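Local coordinates for DUF4785 domain-containing protein (PDB 4KH9) that is of unknown function but binds calcium and is built of three domains, the last two of them related to the immunoglobulin-like E-set folds, at residues S293-Q298 / L349-Y354. Residues are numbered along the deposited sequence; the frame is centred on the assembly and turned at random.
Sequences SRYALQ and LRLIDY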
ATOM      1  N   SER A 293      -5.587  22.830 -12.013  1.00 35.47           N
ATOM      2  CA  SER A 293      -4.929  21.591 -12.437  1.00 33.15           C
ATOM      3  C   SER A 293      -5.557  21.074 -13.692  1.00 32.89           C
ATOM      4  O   SER A 293      -6.518  21.647 -14.195  1.00 31.82           O
ATOM      5  CB  SER A 293      -5.022  20.531 -11.326  1.00 35.67           C
ATOM      6  OG  SER A 293      -4.200  19.402 -11.577  1.00 39.80           O
ATOM      7  N   ARG A 294      -5.029  19.960 -14.190  1.00 31.56           N
ATOM      8  CA  ARG A 294      -5.614  19.264 -15.331  1.00 31.09           C
ATOM      9  C   ARG A 294      -6.508  18.156 -14.802  1.00 31.75           C
ATOM     10  O   ARG A 294      -6.086  17.319 -14.000  1.00 29.36           O
ATOM     11  CB  ARG A 294      -4.535  18.730 -16.284  1.00 33.30           C
ATOM     12  CG  ARG A 294      -5.132  18.105 -17.534  1.00 34.34           C
ATOM     13  CD  ARG A 294      -4.047  17.669 -18.494  1.00 34.51           C
ATOM     14  NE  ARG A 294      -4.631  17.165 -19.733  1.00 34.18           N
ATOM     15  CZ  ARG A 294      -5.175  17.914 -20.688  1.00 39.26           C
ATOM     16  NH1 ARG A 294      -5.254  19.231 -20.548  1.00 33.37           N
ATOM     17  NH2 ARG A 294      -5.683  17.348 -21.770  1.00 33.08           N
ATOM     18  N   TYR A 295      -7.752  18.153 -15.255  1.00 28.50           N
ATOM     19  CA  TYR A 295      -8.741  17.175 -14.817  1.00 27.51           C
ATOM     20  C   TYR A 295      -9.336  16.431 -15.994  1.00 33.79           C
ATOM     21  O   TYR A 295      -9.485  16.999 -17.094  1.00 31.86           O
ATOM     22  CB  TYR A 295      -9.874  17.873 -14.048  1.00 28.03           C
ATOM     23  CG  TYR A 295      -9.429  18.546 -12.772  1.00 29.05           C
ATOM     24  CD1 TYR A 295      -9.416  17.854 -11.564  1.00 30.11           C
ATOM     25  CD2 TYR A 295      -9.067  19.887 -12.758  1.00 30.02           C
ATOM     26  CE1 TYR A 295      -9.002  18.471 -10.380  1.00 30.51           C
ATOM     27  CE2 TYR A 295      -8.678  20.521 -11.574  1.00 31.10           C
ATOM     28  CZ  TYR A 295      -8.665  19.812 -10.383  1.00 36.60           C
ATOM     29  OH  TYR A 295      -8.234  20.407  -9.218  1.00 33.65           O
ATOM     30  N   ALA A 296      -9.716  15.168 -15.762  1.00 30.56           N
ATOM     31  CA  ALA A 296     -10.375  14.389 -16.799  1.00 30.34           C
ATOM     32  C   ALA A 296     -11.669  13.865 -16.289  1.00 34.03           C
ATOM     33  O   ALA A 296     -11.726  13.259 -15.223  1.00 34.18           O
ATOM     34  CB  ALA A 296      -9.496  13.246 -17.280  1.00 31.42           C
ATOM     35  N   LEU A 297     -12.722  14.124 -17.032  1.00 33.00           N
ATOM     36  CA  LEU A 297     -14.038  13.592 -16.743  1.00 34.89           C
ATOM     37  C   LEU A 297     -14.248  12.379 -17.612  1.00 39.73           C
ATOM     38  O   LEU A 297     -14.253  12.508 -18.833  1.00 40.54           O
ATOM     39  CB  LEU A 297     -15.101  14.653 -16.991  1.00 36.57           C
ATOM     40  CG  LEU A 297     -16.554  14.198 -16.889  1.00 43.51           C
ATOM     41  CD1 LEU A 297     -16.886  13.675 -15.478  1.00 44.57           C
ATOM     42  CD2 LEU A 297     -17.470  15.306 -17.294  1.00 46.28           C
ATOM     43  N   GLN A 298     -14.418  11.202 -16.994  1.00 35.98           N
ATOM     44  CA  GLN A 298     -14.612   9.947 -17.714  1.00 34.79           C
ATOM     45  C   GLN A 298     -15.983   9.376 -17.429  1.00 40.00           C
ATOM     46  O   GLN A 298     -16.406   9.380 -16.278  1.00 39.44           O
ATOM     47  CB  GLN A 298     -13.538   8.945 -17.302  1.00 34.71           C
ATOM     48  CG  GLN A 298     -13.261   7.900 -18.358  1.00 47.17           C
ATOM     49  CD  GLN A 298     -12.293   6.865 -17.855  1.00 57.02           C
ATOM     50  OE1 GLN A 298     -12.680   5.734 -17.532  1.00 46.73           O
ATOM     51  NE2 GLN A 298     -11.015   7.224 -17.804  1.00 41.05           N
ATOM     52  N   LEU A 349     -19.534   8.117 -13.427  1.00 40.44           N
ATOM     53  CA  LEU A 349     -19.018   9.464 -13.587  1.00 39.58           C
ATOM     54  C   LEU A 349     -17.796   9.594 -12.692  1.00 41.40           C
ATOM     55  O   LEU A 349     -17.930   9.617 -11.466  1.00 39.39           O
ATOM     56  CB  LEU A 349     -20.073  10.527 -13.275  1.00 40.25           C
ATOM     57  CG  LEU A 349     -21.272  10.587 -14.209  1.00 46.96           C
ATOM     58  CD1 LEU A 349     -22.299  11.527 -13.663  1.00 48.42           C
ATOM     59  CD2 LEU A 349     -20.861  10.994 -15.618  1.00 49.81           C
ATOM     60  N   ARG A 350     -16.607   9.608 -13.305  1.00 38.26           N
ATOM     61  CA  ARG A 350     -15.314   9.674 -12.604  1.00 37.26           C
ATOM     62  C   ARG A 350     -14.535  10.936 -12.994  1.00 38.43           C
ATOM     63  O   ARG A 350     -14.467  11.278 -14.180  1.00 37.57           O
ATOM     64  CB  ARG A 350     -14.478   8.423 -12.922  1.00 36.85           C
ATOM     65  CG  ARG A 350     -15.078   7.171 -12.292  1.00 54.46           C
ATOM     66  CD  ARG A 350     -14.356   5.891 -12.637  1.00 61.31           C
ATOM     67  NE  ARG A 350     -15.107   4.751 -12.113  1.00 71.08           N
ATOM     68  CZ  ARG A 350     -14.945   3.495 -12.510  1.00 80.92           C
ATOM     69  NH1 ARG A 350     -14.050   3.196 -13.442  1.00 66.67           N
ATOM     70  NH2 ARG A 350     -15.693   2.530 -11.994  1.00 64.33           N
ATOM     71  N   LEU A 351     -13.953  11.617 -12.002  1.00 32.48           N
ATOM     72  CA  LEU A 351     -13.162  12.802 -12.271  1.00 31.55           C
ATOM     73  C   LEU A 351     -11.741  12.570 -11.752  1.00 33.73           C
ATOM     74  O   LEU A 351     -11.559  12.245 -10.583  1.00 32.98           O
ATOM     75  CB  LEU A 351     -13.816  14.058 -11.656  1.00 31.39           C
ATOM     76  CG  LEU A 351     -13.138  15.398 -11.975  1.00 35.86           C
ATOM     77  CD1 LEU A 351     -13.399  15.818 -13.411  1.00 34.38           C
ATOM     78  CD2 LEU A 351     -13.665  16.472 -11.062  1.00 42.61           C
ATOM     79  N   ILE A 352     -10.754  12.662 -12.654  1.00 30.39           N
ATOM     80  CA  ILE A 352      -9.341  12.420 -12.344  1.00 29.83           C
ATOM     81  C   ILE A 352      -8.612  13.743 -12.259  1.00 33.13           C
ATOM     82  O   ILE A 352      -8.809  14.592 -13.116  1.00 34.47           O
ATOM     83  CB  ILE A 352      -8.657  11.479 -13.405  1.00 32.42           C
ATOM     84  CG1 ILE A 352      -9.362  10.112 -13.477  1.00 34.51           C
ATOM     85  CG2 ILE A 352      -7.145  11.267 -13.103  1.00 32.37           C
ATOM     86  CD1 ILE A 352      -9.007   9.237 -14.663  1.00 38.52           C
ATOM     87  N   ASP A 353      -7.724  13.871 -11.293  1.00 29.82           N
ATOM     88  CA  ASP A 353      -6.824  15.016 -11.148  1.00 29.64           C
ATOM     89  C   ASP A 353      -5.461  14.532 -11.586  1.00 32.90           C
ATOM     90  O   ASP A 353      -4.858  13.748 -10.867  1.00 30.98           O
ATOM     91  CB  ASP A 353      -6.824  15.559  -9.702  1.00 30.07           C
ATOM     92  CG  ASP A 353      -5.886  16.723  -9.419  1.00 35.37           C
ATOM     93  OD1 ASP A 353      -5.079  17.081 -10.315  1.00 36.41           O
ATOM     94  OD2 ASP A 353      -5.987  17.306  -8.326  1.00 38.82           O
ATOM     95  N   TYR A 354      -4.950  15.008 -12.741  1.00 32.50           N
ATOM     96  CA  TYR A 354      -3.644  14.570 -13.236  1.00 33.75           C
ATOM     97  C   TYR A 354      -2.494  15.124 -12.412  1.00 38.68           C
ATOM     98  O   TYR A 354      -1.390  14.583 -12.497  1.00 38.36           O
ATOM     99  CB  TYR A 354      -3.455  14.934 -14.699  1.00 36.44           C
ATOM    100  CG  TYR A 354      -4.259  14.039 -15.615  1.00 39.85           C
ATOM    101  CD1 TYR A 354      -3.855  12.737 -15.876  1.00 43.00           C
ATOM    102  CD2 TYR A 354      -5.383  14.516 -16.273  1.00 41.97           C
ATOM    103  CE1 TYR A 354      -4.559  11.923 -16.755  1.00 46.45           C
ATOM    104  CE2 TYR A 354      -6.089  13.717 -17.166  1.00 44.60           C
ATOM    105  CZ  TYR A 354      -5.688  12.411 -17.388  1.00 53.87           C
ATOM    106  OH  TYR A 354      -6.385  11.605 -18.254  1.00 53.89           O
TER
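The ring of Tyr-354 meets the Ala-296 methyl obliquely, with CE2 3.4 Å from CB, and has the carbonyl oxygen of Arg-294 at its edge, near the ring plane. Its CD2 also rests 3.8 Å from CG of Arg-294, whose extended chain passes the ring and carries the guanidinium on to the carbonyl oxygens of Ser-21 and Glu-23; guanidinium and ring planes are 29° apart. On the other face of the sheet the Tyr-295 ring meets Asp-353 obliquely, CE1 standing 3.7 Å from CB, while its hydroxyl bonds to the Thr-291 carbonyl. CG of Asp-353 lies anti to the backbone N (chi1 178°). OD1 of its carboxylate accepts from OG of Ser-293 on the syn side at 2.8 Å, 27° out of the carboxylate plane. OD1 also accepts from Gly-355 N, and OD2 meets Tyr-12, Ser-267 and Gln-356, a dense set of partners for a buried acid that would probably stabilise its negative charge. Leu-351 CD1 packs between the CB atoms of Tyr-295 and Leu-297, 4.1 Å from each. Backbone bonds join Ala-296 with Ile-352 and Gln-298 with Arg-350 in both directions, and Tyr-354 N reaches Arg-294 O at 2.9 Å just past the strand end. The two are adjacent antiparallel strands in the C-terminal E-set domain. Strand 312-322 flanks 293-298 and strand 358-368 flanks 349-353, while the face bearing Tyr-295, Leu-297 and Leu-351 packs against strands 268-278 and 325-333 of the other sheet, forming a beta sandwich.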